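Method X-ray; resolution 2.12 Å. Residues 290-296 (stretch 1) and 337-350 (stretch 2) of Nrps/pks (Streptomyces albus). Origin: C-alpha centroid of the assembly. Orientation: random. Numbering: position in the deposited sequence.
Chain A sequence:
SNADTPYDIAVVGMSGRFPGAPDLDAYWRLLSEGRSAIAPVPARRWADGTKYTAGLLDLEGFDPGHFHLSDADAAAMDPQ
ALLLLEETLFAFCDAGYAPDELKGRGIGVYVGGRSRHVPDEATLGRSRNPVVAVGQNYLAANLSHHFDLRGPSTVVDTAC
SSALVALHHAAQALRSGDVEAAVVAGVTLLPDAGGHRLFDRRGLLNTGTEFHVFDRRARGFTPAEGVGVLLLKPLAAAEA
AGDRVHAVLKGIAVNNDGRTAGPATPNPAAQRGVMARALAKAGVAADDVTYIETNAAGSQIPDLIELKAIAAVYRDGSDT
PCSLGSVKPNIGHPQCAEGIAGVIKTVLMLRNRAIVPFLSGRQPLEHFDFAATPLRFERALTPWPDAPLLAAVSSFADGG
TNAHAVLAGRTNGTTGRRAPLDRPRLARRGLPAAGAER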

# COMPACT_ATOMS: atom_id res chain seq x y z
N THR A 290 20.36 -1.54 -20.53
CA THR A 290 21.52 -0.77 -20.93
C THR A 290 21.99 0.25 -19.90
O THR A 290 23.18 0.60 -19.87
N TYR A 291 21.08 0.73 -19.07
CA TYR A 291 21.40 1.76 -18.09
C TYR A 291 20.66 1.47 -16.79
O TYR A 291 19.51 1.07 -16.82
N ILE A 292 21.32 1.67 -15.66
CA ILE A 292 20.73 1.57 -14.35
C ILE A 292 20.97 2.88 -13.58
O ILE A 292 22.11 3.29 -13.36
N GLU A 293 19.88 3.52 -13.18
CA GLU A 293 19.88 4.54 -12.15
C GLU A 293 19.99 3.81 -10.79
O GLU A 293 19.03 3.24 -10.28
N THR A 294 21.16 3.88 -10.20
CA THR A 294 21.55 3.11 -9.05
C THR A 294 20.96 3.72 -7.78
O THR A 294 20.57 4.87 -7.74
N ASN A 295 20.96 2.93 -6.72
CA ASN A 295 20.59 3.39 -5.40
C ASN A 295 21.51 4.47 -4.88
O ASN A 295 21.07 5.48 -4.36
N ALA A 296 22.80 4.23 -5.02
CA ALA A 296 23.79 5.25 -4.74
C ALA A 296 23.72 5.76 -3.32
O ALA A 296 23.48 6.93 -3.06
N ALA A 337 10.83 11.45 -2.32
CA ALA A 337 10.80 11.68 -3.75
C ALA A 337 12.02 11.12 -4.54
O ALA A 337 12.14 11.39 -5.75
N GLU A 338 12.94 10.41 -3.90
CA GLU A 338 14.20 9.99 -4.59
C GLU A 338 13.89 9.08 -5.75
O GLU A 338 14.47 9.23 -6.86
N GLY A 339 13.03 8.10 -5.47
CA GLY A 339 12.67 7.16 -6.48
C GLY A 339 12.01 7.85 -7.65
O GLY A 339 12.16 7.42 -8.80
N ILE A 340 11.23 8.90 -7.37
CA ILE A 340 10.43 9.46 -8.44
C ILE A 340 11.36 10.34 -9.28
O ILE A 340 11.16 10.42 -10.47
N ALA A 341 12.35 10.99 -8.69
CA ALA A 341 13.37 11.71 -9.44
C ALA A 341 14.17 10.81 -10.39
O ALA A 341 14.41 11.15 -11.55
N GLY A 342 14.49 9.62 -9.91
CA GLY A 342 15.13 8.62 -10.68
C GLY A 342 14.30 8.07 -11.79
O GLY A 342 14.79 7.93 -12.89
N VAL A 343 13.02 7.78 -11.54
CA VAL A 343 12.15 7.27 -12.57
C VAL A 343 11.95 8.32 -13.65
O VAL A 343 12.01 8.00 -14.81
N ILE A 344 11.74 9.57 -13.27
CA ILE A 344 11.50 10.65 -14.26
C ILE A 344 12.76 10.87 -15.13
O ILE A 344 12.66 10.97 -16.36
N LYS A 345 13.93 10.86 -14.51
CA LYS A 345 15.20 10.93 -15.23
C LYS A 345 15.31 9.85 -16.30
O LYS A 345 15.59 10.11 -17.45
N THR A 346 15.07 8.63 -15.89
CA THR A 346 15.13 7.50 -16.81
C THR A 346 14.09 7.57 -17.91
O THR A 346 14.41 7.23 -19.03
N VAL A 347 12.85 8.01 -17.61
CA VAL A 347 11.84 8.17 -18.62
C VAL A 347 12.29 9.22 -19.60
O VAL A 347 12.16 9.06 -20.79
N LEU A 348 12.83 10.32 -19.11
CA LEU A 348 13.32 11.35 -20.01
C LEU A 348 14.49 10.87 -20.90
O LEU A 348 14.57 11.21 -22.10
N MSE A 349 15.41 10.11 -20.32
CA MSE A 349 16.51 9.51 -21.10
C MSE A 349 16.00 8.64 -22.20
O MSE A 349 16.47 8.73 -23.32
N LEU A 350 15.04 7.77 -21.88
CA LEU A 350 14.45 6.82 -22.86
C LEU A 350 13.71 7.55 -23.97
O LEU A 350 13.90 7.28 -25.16

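The strand at 291-293 runs nearly antiparallel to helix 338-350, at 156° between their N-to-C directions and 9.4 Å at the closest approach of the axes. T290, in m, is out of reach. Alternation along the strand sets which side chains face the helix: Y291 and E293 have CA-to-CB bonds directed toward it, while the residue between them points away.

Y291 adopts chi1 t with chi2 at 87° and meets the helix in two ways. M349, a selenomethionine with chi1 m, chi2 t and chi3 p, lays its terminal methyl over one ring face: CE lies 3.5 Å from the Y291 ring centroid and 9° off the normal, a CH-pi geometry, and SE follows at 4.0 Å and 24°. At the far end of the ring, K345 NZ donates a hydrogen bond to Y291 OH at 2.9 Å. K345 reaches this position because all four of its chi angles are t, extending the chain fully from the helix.

I292 (m, chi2 t) points away and makes no contact.

The same ammonium serves E293, whose OE1 accepts from K345 NZ at 2.7 Å in a salt bridge, so one lysine ties together two strand residues. E293 (chi1 t, chi2 p) also passes close to the helix backbone, with its CG 4.0 Å from G342 CA. An ideal CB on G342 would lie only 3.3 Å from E293 CG, so the glycine leaves room for this approach. T346, in m, sits with OG1 3.9 Å from E293 CB, and that hydroxyl donates to G342 O at 3.1 Å within the helix. The oxygen of water 1 lies between the two glutamates, 2.8 Å from E293 OE2 and 3.2 Å from E338 OE1, each placed to accept from it, though the water has more acceptors in reach than protons and need not serve both at once.

T294 (p) points away. N295 (t) also starts away, but its end comes nearer, leaving OD1 3.8 Å from E338 OE2; both oxygens are hydrogen-bonded elsewhere in the structure.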

# COMPACT_ATOMS: atom_id res chain seq x y z
CB THR A 290 21.17 -0.04 -22.23
OG1 THR A 290 20.86 -1.03 -23.20
CG2 THR A 290 22.26 0.86 -22.76
CB TYR A 291 20.91 3.10 -18.62
CG TYR A 291 21.25 4.29 -17.74
CD1 TYR A 291 22.45 4.93 -17.88
CD2 TYR A 291 20.36 4.77 -16.76
CE1 TYR A 291 22.80 6.01 -17.12
CE2 TYR A 291 20.71 5.85 -15.95
CZ TYR A 291 21.91 6.49 -16.16
OH TYR A 291 22.33 7.59 -15.43
CB ILE A 292 21.34 0.42 -13.58
CG1 ILE A 292 21.16 -0.87 -14.40
CG2 ILE A 292 20.73 0.27 -12.21
CD1 ILE A 292 21.76 -2.05 -13.74
CB GLU A 293 18.63 5.38 -12.25
CG GLU A 293 18.35 6.35 -11.07
CD GLU A 293 19.25 7.58 -11.02
OE1 GLU A 293 19.98 7.82 -12.04
OE2 GLU A 293 19.24 8.32 -9.95
CB THR A 294 23.09 3.10 -8.88
OG1 THR A 294 23.57 4.44 -8.70
CG2 THR A 294 23.77 2.49 -10.08
CB ASN A 295 20.59 2.26 -4.43
CG ASN A 295 20.11 2.69 -3.07
OD1 ASN A 295 19.06 3.29 -2.95
ND2 ASN A 295 20.92 2.47 -2.06
CB ALA A 296 23.68 6.38 -5.75
CB ALA A 337 10.71 13.19 -3.98
CB GLU A 338 15.20 9.27 -3.63
CG GLU A 338 16.46 8.66 -4.31
CD GLU A 338 16.45 7.12 -4.44
OE1 GLU A 338 15.96 6.58 -5.46
OE2 GLU A 338 16.96 6.42 -3.54
CB ILE A 340 9.13 10.23 -7.97
CG1 ILE A 340 8.19 10.39 -9.16
CG2 ILE A 340 9.43 11.58 -7.46
CD1 ILE A 340 7.53 9.08 -9.49
CB ALA A 341 14.31 12.41 -8.51
CB VAL A 343 10.81 6.80 -11.97
CG1 VAL A 343 9.75 6.57 -13.03
CG2 VAL A 343 11.04 5.49 -11.18
CB ILE A 344 11.03 11.95 -13.57
CG1 ILE A 344 9.59 11.73 -13.04
CG2 ILE A 344 11.08 13.15 -14.52
CD1 ILE A 344 9.05 12.86 -12.21
CB LYS A 345 16.40 10.80 -14.28
CG LYS A 345 17.70 10.41 -15.01
CD LYS A 345 18.88 10.42 -14.06
CE LYS A 345 20.04 9.64 -14.64
NZ LYS A 345 21.17 9.63 -13.65
CB THR A 346 14.95 6.21 -16.03
OG1 THR A 346 16.00 6.13 -15.07
CG2 THR A 346 15.09 5.05 -16.91
CB VAL A 347 10.46 8.55 -18.02
CG1 VAL A 347 9.52 9.02 -19.13
CG2 VAL A 347 9.91 7.37 -17.20
CB LEU A 348 13.73 12.57 -19.21
CG LEU A 348 12.58 13.34 -18.57
CD1 LEU A 348 13.14 14.42 -17.66
CD2 LEU A 348 11.75 13.99 -19.65
CB MSE A 349 17.39 8.69 -20.19
CG MSE A 349 18.38 9.63 -19.47
SE MSE A 349 19.47 8.57 -18.19
CE MSE A 349 19.86 7.11 -19.42
CB LEU A 350 13.50 5.83 -22.17
CG LEU A 350 14.17 4.80 -21.28
CD1 LEU A 350 13.12 4.15 -20.37
CD2 LEU A 350 14.88 3.73 -22.10
O HOH W 1 17.10 7.91 -8.15